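Local coordinates for DNA excision repair protein ERCC-6-like (PDB 5JNO), which acts as an ATP-dependent DNA translocase and tension sensor on stretched catenated DNA until it is resolved in anaphase, here represented by an N-terminal TPR segment, at residues 15-18 against 19-23; 29-32 against 33-37; 2-5 against 6-10. All coordinates share one frame; numbering follows the deposited sequence.

In the fold
From the N terminus, the chain first meets interaction 3, where residues 2-5 lead into helix 6-25 and cap its first turn. The same helix carries interaction 1, residues 15-23, whose centre lies about 19 Å from that of interaction 3. After a short turn, helix 28-41 brings interaction 2, residues 29-37, back against interaction 1, with centres about 8 Å apart. All three are local and follow one another in series; none nests in or crosses another. Interactions 1 and 2 belong to the two helices of the TPR repeat and touch directly, E18, A19 and T23 packing on L34, F35 and A31.

Interaction 1. Residues 15-18 against 19-23; sequences YVKE and AKEAT
A19 N and A22 N make the two shortest backbone bonds between residues 15-18 and 19-23, each 2.8 Å long: A19 N to Y15 O and A22 N to E18 O. K20 N to V16 O and E21 N to K17 O complete the set, the latter stretched to 3.2 Å. Four consecutive i to i+4 bonds mark regular alpha-helix, here in the C-terminal half of helix 6-25, the first helix of the TPR repeat. One turn on, T23 adds its side chain to the pattern: OG1 donates to A19 O at 2.9 Å, while T23 N reaches the same oxygen from the opposite face of its plane, so two donors grip one carbonyl.

Charge plays a looser part. K17 NZ and E21 OE2 stand 4.5 Å apart, beyond a salt bridge, whereas K17 CE lies 3.4 Å from E21 OE2. The lysine runs out with CG anti to the backbone N (chi1 -174°), and the bend at its last torsion (chi4 91°) leaves NZ farther from the carboxylate oxygen than CE is. The two side chains pass each other at a slant. V16 and K20 instead lie side by side and point the same way, V16 CG1 resting 3.7 Å from K20 CE.

Toward helix 28-41, E18, A19 and T23 pack on its side chains, A19 touching both L34 and F35. The K17 methylenes lie against the E21 carboxylate, and the V16 methyl against the K20 chain. This suggests that the backbone bonds carry most of the contact, the K17-E21 attraction probably adding only modestly.

Interaction 2. Residues 29-32 against 33-37; sequences EEAF and KLFNL
F32 lays one face of its ring under the amide of N36, four residues on in the second helix of the TPR helical hairpin. N36 ND2 sits 3.2 Å above the ring plane, over its centre, and the ring and amide planes are turned 63° apart. The phenyl group reaches this place because its CG is anti to the backbone nitrogen (chi1 178°), which swings it along the helix toward N36. The same ND2 donates to F32 O at 2.7 Å, coming from above the carbonyl plane, while N36 N reaches that oxygen at 3.1 Å from the opposite face. One carbonyl thus takes two donors from a single residue, and ND2 meets the oxygen and the ring face in directions about at right angles.

Earlier in the turn, E30 bends at its second torsion (chi2 73°) and turns its carboxylate over L34, OE2 lying 3.7 Å from L34 CD1. K33 runs alongside E30, with E30 OE1 and K33 NZ near each other but beyond a salt bridge. Backbone bonds from K33, L34 and F35 to E29, E30 and A31 hold the helix itself.

A31, L34 and F35 face helix 6-25. F35 also touches R50, and F32 touches K53, both in loops of the same chain. Within the turn, F35 CD2 comes to 3.2 Å from A31 O.

Interaction 3. Residues 2-5 against 6-10; sequences EALS and PEQAA
S5 OG accepts from Q8 N at 2.9 Å, and Q8 answers by taking the S5 backbone amide on its side-chain oxygen: S5 N to Q8 OE1 is 3.0 Å and almost straight, with an N-H...O angle of 175°. The serine hydroxyl takes the position between its backbone nitrogen and carbonyl carbon (chi1 79°), from which it can face the first turn of helix 6-25. A9 N then bonds to S5 O at 3.0 Å, the first i to i+4 bond of the helix, accepted by the N-cap residue itself.

Beyond these bonds, the extended side chain of Q8 lies back along residues 2-5. Its NE2 makes a weak hydrogen bond to E2 OE2 at 3.4 Å, where carboxylate and amide are nearly coplanar although the two side chains cross at about a right angle. L4 pads the other part of the glutamine, its CD1 lying 3.5 Å from Q8 CB, and its CD2 reaches A9 CB at 4.0 Å.

The outer shell comes from the chain of a different protein in the assembly. A basic side chain of that chain bonds to E2 O, an acidic one accepts from L4 N, and aromatic packing from it covers A9 and A10, so the entry to the helix is also part of the interface with that protein. The reciprocal pairing of S5 and Q8 is a capping box, with S5 as the N-cap and P6 opening the helix.

Interaction 1. Residues 15-18 against 19-23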
loop_
_atom_site.group_PDB
_atom_site.type_symbol
_atom_site.label_atom_id
_atom_site.label_comp_id
_atom_site.label_asym_id
_atom_site.label_seq_id
_atom_site.Cartn_x
_atom_site.Cartn_y
_atom_site.Cartn_z
ATOM N N TYR B 15 1.889 -12.349 -1.676
ATOM C CA TYR B 15 3.145 -12.701 -1.009
ATOM C C TYR B 15 3.138 -12.370 0.465
ATOM O O TYR B 15 3.491 -13.222 1.276
ATOM C CB TYR B 15 4.365 -12.053 -1.679
ATOM C CG TYR B 15 4.670 -12.576 -3.068
ATOM C CD1 TYR B 15 4.391 -13.903 -3.436
ATOM C CD2 TYR B 15 5.270 -11.749 -4.020
ATOM C CE1 TYR B 15 4.694 -14.379 -4.703
ATOM C CE2 TYR B 15 5.546 -12.204 -5.300
ATOM C CZ TYR B 15 5.262 -13.515 -5.629
ATOM O OH TYR B 15 5.564 -13.975 -6.877
ATOM N N VAL B 16 2.705 -11.170 0.825
ATOM C CA VAL B 16 2.618 -10.789 2.239
ATOM C C VAL B 16 1.584 -11.632 2.963
ATOM O O VAL B 16 1.852 -12.077 4.071
ATOM C CB VAL B 16 2.309 -9.278 2.439
ATOM C CG1 VAL B 16 1.997 -8.922 3.892
ATOM C CG2 VAL B 16 3.489 -8.462 1.955
ATOM N N LYS B 17 0.407 -11.834 2.364
ATOM C CA LYS B 17 -0.609 -12.659 3.007
ATOM C C LYS B 17 -0.041 -14.063 3.349
ATOM O O LYS B 17 -0.247 -14.563 4.450
ATOM C CB LYS B 17 -1.840 -12.819 2.130
ATOM C CG LYS B 17 -2.984 -13.559 2.819
ATOM C CD LYS B 17 -4.054 -14.014 1.832
ATOM C CE LYS B 17 -5.330 -14.516 2.526
ATOM N NZ LYS B 17 -6.353 -13.442 2.734
ATOM N N GLU B 18 0.647 -14.665 2.387
ATOM C CA GLU B 18 1.186 -16.032 2.529
ATOM C C GLU B 18 2.395 -16.077 3.456
ATOM O O GLU B 18 2.565 -17.044 4.194
ATOM C CB GLU B 18 1.535 -16.635 1.167
ATOM C CG GLU B 18 0.300 -17.107 0.409
ATOM C CD GLU B 18 0.525 -17.300 -1.083
ATOM O OE1 GLU B 18 1.662 -17.094 -1.563
ATOM O OE2 GLU B 18 -0.456 -17.644 -1.786
ATOM N N ALA B 19 3.218 -15.030 3.429
ATOM C CA ALA B 19 4.341 -14.928 4.357
ATOM C C ALA B 19 3.870 -14.839 5.804
ATOM O O ALA B 19 4.478 -15.453 6.685
ATOM C CB ALA B 19 5.245 -13.763 4.007
ATOM N N LYS B 20 2.779 -14.104 6.041
ATOM C CA LYS B 20 2.174 -14.060 7.374
ATOM C C LYS B 20 1.633 -15.418 7.823
ATOM O O LYS B 20 1.837 -15.800 8.964
ATOM C CB LYS B 20 1.075 -13.012 7.452
ATOM C CG LYS B 20 1.641 -11.611 7.480
ATOM C CD LYS B 20 0.543 -10.580 7.499
ATOM C CE LYS B 20 1.135 -9.181 7.531
ATOM N NZ LYS B 20 0.060 -8.156 7.670
ATOM N N GLU B 21 0.934 -16.121 6.932
ATOM C CA GLU B 21 0.375 -17.434 7.248
ATOM C C GLU B 21 1.483 -18.433 7.526
ATOM O O GLU B 21 1.412 -19.174 8.510
ATOM C CB GLU B 21 -0.535 -17.932 6.131
ATOM C CG GLU B 21 -1.932 -17.326 6.209
ATOM C CD GLU B 21 -2.622 -17.144 4.852
ATOM O OE1 GLU B 21 -2.200 -17.764 3.850
ATOM O OE2 GLU B 21 -3.602 -16.369 4.791
ATOM N N ALA B 22 2.514 -18.415 6.680
ATOM C CA ALA B 22 3.709 -19.231 6.874
ATOM C C ALA B 22 4.365 -18.991 8.240
ATOM O O ALA B 22 4.805 -19.942 8.902
ATOM C CB ALA B 22 4.716 -18.996 5.758
ATOM N N THR B 23 4.423 -17.732 8.656
ATOM C CA THR B 23 4.984 -17.371 9.958
ATOM C C THR B 23 4.106 -17.942 11.064
ATOM O O THR B 23 4.633 -18.609 11.955
ATOM C CB THR B 23 5.145 -15.837 10.124
ATOM O OG1 THR B 23 6.069 -15.331 9.144
ATOM C CG2 THR B 23 5.669 -15.505 11.518
#

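Interaction 2. Residues 29-32 against 33-37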
loop_
_atom_site.group_PDB
_atom_site.type_symbol
_atom_site.label_atom_id
_atom_site.label_comp_id
_atom_site.label_asym_id
_atom_site.label_seq_id
_atom_site.Cartn_x
_atom_site.Cartn_y
_atom_site.Cartn_z
ATOM N N GLU B 29 11.179 -20.574 6.695
ATOM C CA GLU B 29 11.875 -20.699 5.415
ATOM C C GLU B 29 11.056 -20.112 4.297
ATOM O O GLU B 29 11.582 -19.380 3.476
ATOM C CB GLU B 29 12.164 -22.169 5.095
ATOM C CG GLU B 29 12.584 -22.442 3.659
ATOM C CD GLU B 29 13.076 -23.869 3.465
ATOM O OE1 GLU B 29 12.299 -24.787 3.803
ATOM O OE2 GLU B 29 14.222 -24.057 2.981
ATOM N N GLU B 30 9.787 -20.509 4.267
ATOM C CA GLU B 30 8.820 -20.061 3.275
ATOM C C GLU B 30 8.492 -18.578 3.476
ATOM O O GLU B 30 8.466 -17.809 2.514
ATOM C CB GLU B 30 7.542 -20.906 3.372
ATOM C CG GLU B 30 6.432 -20.550 2.370
ATOM C CD GLU B 30 6.726 -20.984 0.943
ATOM O OE1 GLU B 30 7.752 -21.656 0.691
ATOM O OE2 GLU B 30 5.898 -20.653 0.066
ATOM N N ALA B 31 8.252 -18.192 4.726
ATOM C CA ALA B 31 8.010 -16.794 5.074
ATOM C C ALA B 31 9.127 -15.865 4.568
ATOM O O ALA B 31 8.849 -14.800 3.983
ATOM C CB ALA B 31 7.844 -16.658 6.576
ATOM N N PHE B 32 10.375 -16.286 4.786
ATOM C CA PHE B 32 11.557 -15.511 4.411
ATOM C C PHE B 32 11.605 -15.358 2.911
ATOM O O PHE B 32 11.817 -14.251 2.414
ATOM C CB PHE B 32 12.860 -16.173 4.939
ATOM C CG PHE B 32 14.134 -15.445 4.556
ATOM C CD1 PHE B 32 14.797 -15.746 3.373
ATOM C CD2 PHE B 32 14.690 -14.492 5.391
ATOM C CE1 PHE B 32 15.983 -15.102 3.022
ATOM C CE2 PHE B 32 15.867 -13.832 5.044
ATOM C CZ PHE B 32 16.516 -14.138 3.861
ATOM N N LYS B 33 11.420 -16.461 2.193
ATOM C CA LYS B 33 11.373 -16.423 0.744
ATOM C C LYS B 33 10.254 -15.458 0.269
ATOM O O LYS B 33 10.508 -14.597 -0.568
ATOM C CB LYS B 33 11.133 -17.821 0.197
ATOM C CG LYS B 33 11.013 -17.911 -1.319
ATOM C CD LYS B 33 10.551 -19.306 -1.744
ATOM C CE LYS B 33 9.717 -19.278 -3.018
ATOM N NZ LYS B 33 8.921 -20.526 -3.123
ATOM N N LEU B 34 9.049 -15.606 0.814
ATOM C CA LEU B 34 7.892 -14.791 0.375
ATOM C C LEU B 34 8.011 -13.293 0.715
ATOM O O LEU B 34 7.836 -12.440 -0.176
ATOM C CB LEU B 34 6.585 -15.351 0.926
ATOM C CG LEU B 34 6.190 -16.724 0.385
ATOM C CD1 LEU B 34 5.031 -17.274 1.200
ATOM C CD2 LEU B 34 5.822 -16.667 -1.090
ATOM N N PHE B 35 8.342 -12.966 1.967
ATOM C CA PHE B 35 8.661 -11.581 2.306
ATOM C C PHE B 35 9.722 -10.979 1.385
ATOM O O PHE B 35 9.644 -9.805 1.062
ATOM C CB PHE B 35 9.085 -11.401 3.764
ATOM C CG PHE B 35 7.946 -11.468 4.749
ATOM C CD1 PHE B 35 6.822 -10.629 4.623
ATOM C CD2 PHE B 35 8.008 -12.328 5.855
ATOM C CE1 PHE B 35 5.780 -10.690 5.556
ATOM C CE2 PHE B 35 6.968 -12.394 6.787
ATOM C CZ PHE B 35 5.855 -11.577 6.641
ATOM N N ASN B 36 10.705 -11.757 0.953
ATOM C CA ASN B 36 11.716 -11.219 0.038
ATOM C C ASN B 36 11.216 -10.928 -1.349
ATOM O O ASN B 36 11.661 -9.968 -1.961
ATOM C CB ASN B 36 12.922 -12.153 -0.054
ATOM C CG ASN B 36 13.921 -11.870 1.029
ATOM O OD1 ASN B 36 14.568 -10.821 1.015
ATOM N ND2 ASN B 36 14.021 -12.764 1.995
ATOM N N LEU B 37 10.341 -11.788 -1.859
ATOM C CA LEU B 37 9.696 -11.560 -3.152
ATOM C C LEU B 37 8.796 -10.299 -3.109
ATOM O O LEU B 37 8.752 -9.531 -4.074
ATOM C CB LEU B 37 8.883 -12.788 -3.572
ATOM C CG LEU B 37 9.714 -14.032 -3.861
ATOM C CD1 LEU B 37 8.829 -15.265 -3.959
ATOM C CD2 LEU B 37 10.539 -13.856 -5.126
#

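Interaction 3. Residues 2-5 against 6-10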
loop_
_atom_site.group_PDB
_atom_site.type_symbol
_atom_site.label_atom_id
_atom_site.label_comp_id
_atom_site.label_asym_id
_atom_site.label_seq_id
_atom_site.Cartn_x
_atom_site.Cartn_y
_atom_site.Cartn_z
ATOM N N GLU B 2 9.431 4.179 -11.408
ATOM C CA GLU B 2 8.346 3.237 -11.819
ATOM C C GLU B 2 7.003 3.280 -11.043
ATOM O O GLU B 2 6.988 3.341 -9.801
ATOM C CB GLU B 2 8.913 1.797 -11.823
ATOM C CG GLU B 2 8.236 0.765 -12.725
ATOM C CD GLU B 2 9.106 -0.485 -12.900
ATOM O OE1 GLU B 2 10.200 -0.380 -13.502
ATOM O OE2 GLU B 2 8.708 -1.569 -12.425
ATOM N N ALA B 3 5.889 3.223 -11.791
ATOM C CA ALA B 3 4.533 3.201 -11.198
ATOM C C ALA B 3 4.149 1.797 -10.792
ATOM O O ALA B 3 4.430 0.846 -11.522
ATOM C CB ALA B 3 3.490 3.760 -12.166
ATOM N N LEU B 4 3.510 1.649 -9.636
ATOM C CA LEU B 4 3.040 0.330 -9.219
ATOM C C LEU B 4 1.848 -0.066 -10.086
ATOM O O LEU B 4 0.834 0.633 -10.085
ATOM C CB LEU B 4 2.607 0.333 -7.746
ATOM C CG LEU B 4 2.204 -1.029 -7.146
ATOM C CD1 LEU B 4 3.369 -2.008 -7.003
ATOM C CD2 LEU B 4 1.578 -0.808 -5.785
ATOM N N SER B 5 1.986 -1.169 -10.811
ATOM C CA SER B 5 0.911 -1.748 -11.610
ATOM C C SER B 5 -0.021 -2.571 -10.731
ATOM O O SER B 5 0.375 -3.062 -9.685
ATOM C CB SER B 5 1.485 -2.640 -12.722
ATOM O OG SER B 5 1.861 -3.909 -12.211
ATOM N N PRO B 6 -1.271 -2.747 -11.153
ATOM C CA PRO B 6 -2.147 -3.600 -10.375
ATOM C C PRO B 6 -1.680 -5.058 -10.282
ATOM O O PRO B 6 -1.994 -5.736 -9.316
ATOM C CB PRO B 6 -3.469 -3.502 -11.121
ATOM C CG PRO B 6 -3.425 -2.155 -11.763
ATOM C CD PRO B 6 -2.008 -1.998 -12.193
ATOM N N GLU B 7 -0.954 -5.510 -11.299
ATOM C CA GLU B 7 -0.336 -6.831 -11.337
ATOM C C GLU B 7 0.704 -6.960 -10.250
ATOM O O GLU B 7 0.713 -7.928 -9.516
ATOM C CB GLU B 7 0.358 -7.081 -12.694
ATOM C CG GLU B 7 -0.569 -7.153 -13.901
ATOM C CD GLU B 7 -0.755 -5.821 -14.643
ATOM O OE1 GLU B 7 -1.036 -4.760 -14.029
ATOM O OE2 GLU B 7 -0.630 -5.845 -15.870
ATOM N N GLN B 8 1.582 -5.974 -10.167
ATOM C CA GLN B 8 2.573 -5.930 -9.111
ATOM C C GLN B 8 1.905 -5.922 -7.734
ATOM O O GLN B 8 2.263 -6.721 -6.875
ATOM C CB GLN B 8 3.481 -4.717 -9.279
ATOM C CG GLN B 8 4.430 -4.846 -10.457
ATOM C CD GLN B 8 5.220 -3.567 -10.755
ATOM O OE1 GLN B 8 4.717 -2.437 -10.670
ATOM N NE2 GLN B 8 6.476 -3.748 -11.133
ATOM N N ALA B 9 0.910 -5.053 -7.542
ATOM C CA ALA B 9 0.243 -4.953 -6.257
ATOM C C ALA B 9 -0.326 -6.281 -5.851
ATOM O O ALA B 9 -0.201 -6.681 -4.681
ATOM C CB ALA B 9 -0.843 -3.894 -6.261
ATOM N N ALA B 10 -0.947 -6.966 -6.813
ATOM C CA ALA B 10 -1.603 -8.242 -6.522
ATOM C C ALA B 10 -0.594 -9.278 -6.029
ATOM O O ALA B 10 -0.858 -9.971 -5.061
ATOM C CB ALA B 10 -2.371 -8.749 -7.735
#